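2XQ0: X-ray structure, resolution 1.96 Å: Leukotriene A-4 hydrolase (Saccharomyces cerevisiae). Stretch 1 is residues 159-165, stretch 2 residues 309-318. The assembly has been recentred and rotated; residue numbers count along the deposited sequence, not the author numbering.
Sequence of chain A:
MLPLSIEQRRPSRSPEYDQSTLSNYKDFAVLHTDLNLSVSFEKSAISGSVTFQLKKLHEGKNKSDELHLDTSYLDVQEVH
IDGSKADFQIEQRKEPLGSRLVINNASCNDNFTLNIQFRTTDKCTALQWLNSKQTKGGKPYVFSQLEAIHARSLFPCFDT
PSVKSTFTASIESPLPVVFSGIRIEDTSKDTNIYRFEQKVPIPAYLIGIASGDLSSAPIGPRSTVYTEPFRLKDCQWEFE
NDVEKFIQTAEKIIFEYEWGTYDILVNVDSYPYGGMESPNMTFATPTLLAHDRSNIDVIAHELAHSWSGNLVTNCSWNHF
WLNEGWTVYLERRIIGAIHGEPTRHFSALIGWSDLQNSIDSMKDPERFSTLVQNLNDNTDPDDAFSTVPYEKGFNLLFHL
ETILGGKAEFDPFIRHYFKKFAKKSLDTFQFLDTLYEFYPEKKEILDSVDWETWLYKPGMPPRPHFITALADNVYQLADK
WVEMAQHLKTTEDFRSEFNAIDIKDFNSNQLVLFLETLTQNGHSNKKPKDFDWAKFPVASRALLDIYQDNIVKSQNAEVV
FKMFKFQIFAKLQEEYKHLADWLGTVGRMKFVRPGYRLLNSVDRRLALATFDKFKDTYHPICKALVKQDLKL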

# COMPACT_ATOMS: atom_id res chain seq x y z
N ASP A 159 -9.68 11.21 13.05
CA ASP A 159 -8.76 10.40 12.24
C ASP A 159 -8.92 8.90 12.52
O ASP A 159 -8.01 8.24 13.06
CB ASP A 159 -7.30 10.84 12.46
CG ASP A 159 -6.34 10.23 11.44
OD1 ASP A 159 -6.81 9.59 10.47
OD2 ASP A 159 -5.11 10.41 11.59
N THR A 160 -10.07 8.37 12.12
CA THR A 160 -10.34 6.94 12.25
C THR A 160 -11.05 6.44 10.98
O THR A 160 -11.82 7.18 10.37
CB THR A 160 -11.17 6.62 13.54
OG1 THR A 160 -11.78 5.33 13.42
CG2 THR A 160 -12.25 7.64 13.76
N PRO A 161 -10.77 5.21 10.56
CA PRO A 161 -11.46 4.73 9.36
C PRO A 161 -12.95 4.44 9.62
O PRO A 161 -13.69 4.21 8.66
CB PRO A 161 -10.68 3.48 8.97
CG PRO A 161 -9.94 3.06 10.21
CD PRO A 161 -9.64 4.34 10.95
N SER A 162 -13.37 4.50 10.89
CA SER A 162 -14.78 4.44 11.24
C SER A 162 -15.56 5.68 10.82
O SER A 162 -16.78 5.63 10.68
CB SER A 162 -14.98 4.21 12.75
OG SER A 162 -14.74 2.87 13.10
N VAL A 163 -14.87 6.81 10.62
CA VAL A 163 -15.57 8.03 10.24
C VAL A 163 -15.38 8.32 8.76
O VAL A 163 -14.25 8.44 8.31
CB VAL A 163 -15.08 9.23 11.08
CG1 VAL A 163 -15.71 10.55 10.60
CG2 VAL A 163 -15.41 8.99 12.55
N LYS A 164 -16.48 8.40 8.00
CA LYS A 164 -16.41 8.72 6.58
C LYS A 164 -17.33 9.89 6.28
O LYS A 164 -18.42 9.99 6.84
CB LYS A 164 -16.81 7.50 5.73
CG LYS A 164 -16.13 6.21 6.18
CD LYS A 164 -15.77 5.33 5.00
CE LYS A 164 -16.94 4.47 4.59
NZ LYS A 164 -16.54 3.46 3.56
N SER A 165 -16.89 10.76 5.39
CA SER A 165 -17.53 12.04 5.15
C SER A 165 -17.33 12.43 3.70
O SER A 165 -16.28 12.15 3.14
CB SER A 165 -16.86 13.11 6.02
OG SER A 165 -17.31 14.40 5.70
N GLY A 309 -11.96 -1.20 0.80
CA GLY A 309 -11.14 -0.19 1.42
C GLY A 309 -11.84 1.14 1.29
O GLY A 309 -12.13 1.78 2.29
N ASN A 310 -12.15 1.52 0.06
CA ASN A 310 -12.70 2.84 -0.21
C ASN A 310 -14.21 2.90 -0.03
O ASN A 310 -14.72 3.76 0.69
CB ASN A 310 -12.28 3.32 -1.59
CG ASN A 310 -10.76 3.46 -1.72
OD1 ASN A 310 -10.01 3.10 -0.81
ND2 ASN A 310 -10.31 3.97 -2.85
N LEU A 311 -14.91 1.96 -0.65
CA LEU A 311 -16.35 1.86 -0.56
C LEU A 311 -16.76 1.20 0.76
O LEU A 311 -17.67 1.67 1.46
CB LEU A 311 -16.88 1.06 -1.76
CG LEU A 311 -18.40 1.07 -1.92
CD1 LEU A 311 -18.89 2.51 -2.07
CD2 LEU A 311 -18.85 0.21 -3.11
N VAL A 312 -16.07 0.12 1.10
CA VAL A 312 -16.32 -0.62 2.33
C VAL A 312 -15.02 -0.63 3.12
O VAL A 312 -14.02 -1.11 2.64
CB VAL A 312 -16.75 -2.08 2.03
CG1 VAL A 312 -16.79 -2.89 3.30
CG2 VAL A 312 -18.10 -2.12 1.33
N THR A 313 -15.04 -0.08 4.33
CA THR A 313 -13.80 0.24 5.04
C THR A 313 -13.67 -0.48 6.37
O THR A 313 -14.66 -0.69 7.07
CB THR A 313 -13.74 1.76 5.30
OG1 THR A 313 -14.03 2.45 4.08
CG2 THR A 313 -12.36 2.18 5.83
N ASN A 314 -12.46 -0.86 6.74
CA ASN A 314 -12.25 -1.43 8.06
C ASN A 314 -12.52 -0.37 9.13
O ASN A 314 -12.13 0.80 9.00
CB ASN A 314 -10.82 -2.00 8.22
CG ASN A 314 -9.73 -1.06 7.69
OD1 ASN A 314 -9.93 0.14 7.59
ND2 ASN A 314 -8.59 -1.62 7.35
N CYS A 315 -13.18 -0.78 10.21
CA CYS A 315 -13.57 0.17 11.23
C CYS A 315 -12.40 0.63 12.08
O CYS A 315 -12.44 1.71 12.67
CB CYS A 315 -14.66 -0.43 12.11
SG CYS A 315 -14.07 -1.79 13.11
N SER A 316 -11.36 -0.20 12.16
CA SER A 316 -10.17 0.13 12.94
C SER A 316 -8.99 -0.61 12.36
O SER A 316 -9.16 -1.46 11.49
CB SER A 316 -10.35 -0.26 14.40
OG SER A 316 -10.04 -1.63 14.62
N TRP A 317 -7.81 -0.33 12.88
CA TRP A 317 -6.60 -0.96 12.35
C TRP A 317 -6.39 -2.38 12.90
O TRP A 317 -5.50 -3.09 12.47
CB TRP A 317 -5.39 -0.05 12.53
CG TRP A 317 -5.69 1.32 11.92
CD1 TRP A 317 -5.90 2.48 12.60
CD2 TRP A 317 -5.89 1.61 10.53
NE1 TRP A 317 -6.20 3.50 11.70
CE2 TRP A 317 -6.21 2.98 10.43
CE3 TRP A 317 -5.82 0.85 9.36
CZ2 TRP A 317 -6.44 3.61 9.20
CZ3 TRP A 317 -6.07 1.47 8.14
CH2 TRP A 317 -6.37 2.83 8.07
N ASN A 318 -7.25 -2.80 13.82
CA ASN A 318 -7.30 -4.21 14.25
C ASN A 318 -7.85 -5.13 13.18
O ASN A 318 -7.61 -6.32 13.23
CB ASN A 318 -8.20 -4.38 15.48
CG ASN A 318 -7.54 -3.94 16.75
OD1 ASN A 318 -6.36 -3.60 16.78
ND2 ASN A 318 -8.29 -4.00 17.84
O HOH W 1 -7.42 5.49 13.67
O HOH W 2 -17.14 4.95 1.07

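The contact between residues 159-165 and 309-318 joins two segments nearly 150 residues apart in sequence and buries 378 Å², both sides summed. The backbones come closest at Ser162 and Cys315, whose CA atoms lie 4.4 Å apart, but no backbone-to-backbone hydrogen bond links them; polar side chains and one proline do the work.

The direct hydrogen bonds all start from stretch 1. Ser162 OG, with chi1 in the m rotamer, donates to Cys315 O at 2.6 Å, a short bond where the CA atoms of the two residues are nearest. Lys164 supplies the rest. Its CA-to-CB bond points toward stretch 2, and the chain carries the ammonium group to the oxygens of Asn310, Leu311 and Thr313. There Lys164 NZ donates to Thr313 OG1 at 2.8 Å and to Leu311 O at 3.0 Å, with a weak bond to Asn310 O at 3.4 Å. A long cationic side chain suits this cluster of oxygens, none of which bears a formal charge. Thr313 is well placed to receive it because its own hydroxyl proton is spent elsewhere: Thr313 OG1 donates to Gly309 O at 2.7 Å, leaving the oxygen's lone pairs to face the lysine.

Water extends this polar network. Water 2 accepts from Lys164 NZ at 3.0 Å, and its oxygen lies 2.7 Å from Asn310 O, so it bridges the same two residues; the three ammonium protons must be shared among all these acceptors. Water 1 donates to Asp159 O at 2.9 Å and accepts from Trp317 NE1 at 3.1 Å, satisfying the indole nitrogen and tying in Asp159, which makes no direct contact.

The apolar part centres on Pro161, which is buried and has 109 Å² covered by stretch 2, the largest share of any residue here. Its CA-to-CB bond points toward stretch 2, and Pro161 CG lies over one face of the Trp317 ring: it is 4.0 Å from the centroid of the six-membered ring, 26° off its normal, in a CH-pi contact, and 3.7 Å from Trp317 CZ2. Pro161 CB also packs against Thr313 CG2 at 3.8 Å, so that threonine offers a methyl to the proline and a hydroxyl to the lysine. The approach of Pro161 CB to Asn314 O, at 3.0 Å, is a tight contact with a polar atom.

A type I turn from Thr160 to Val163 holds Pro161 and Ser162 at its two central positions. Val163 N bonds to Thr160 O at 3.1 Å, and Ser162 N to Thr160 OG1 at 3.1 Å. Pro161, with phi at -72°, fits the turn's second position.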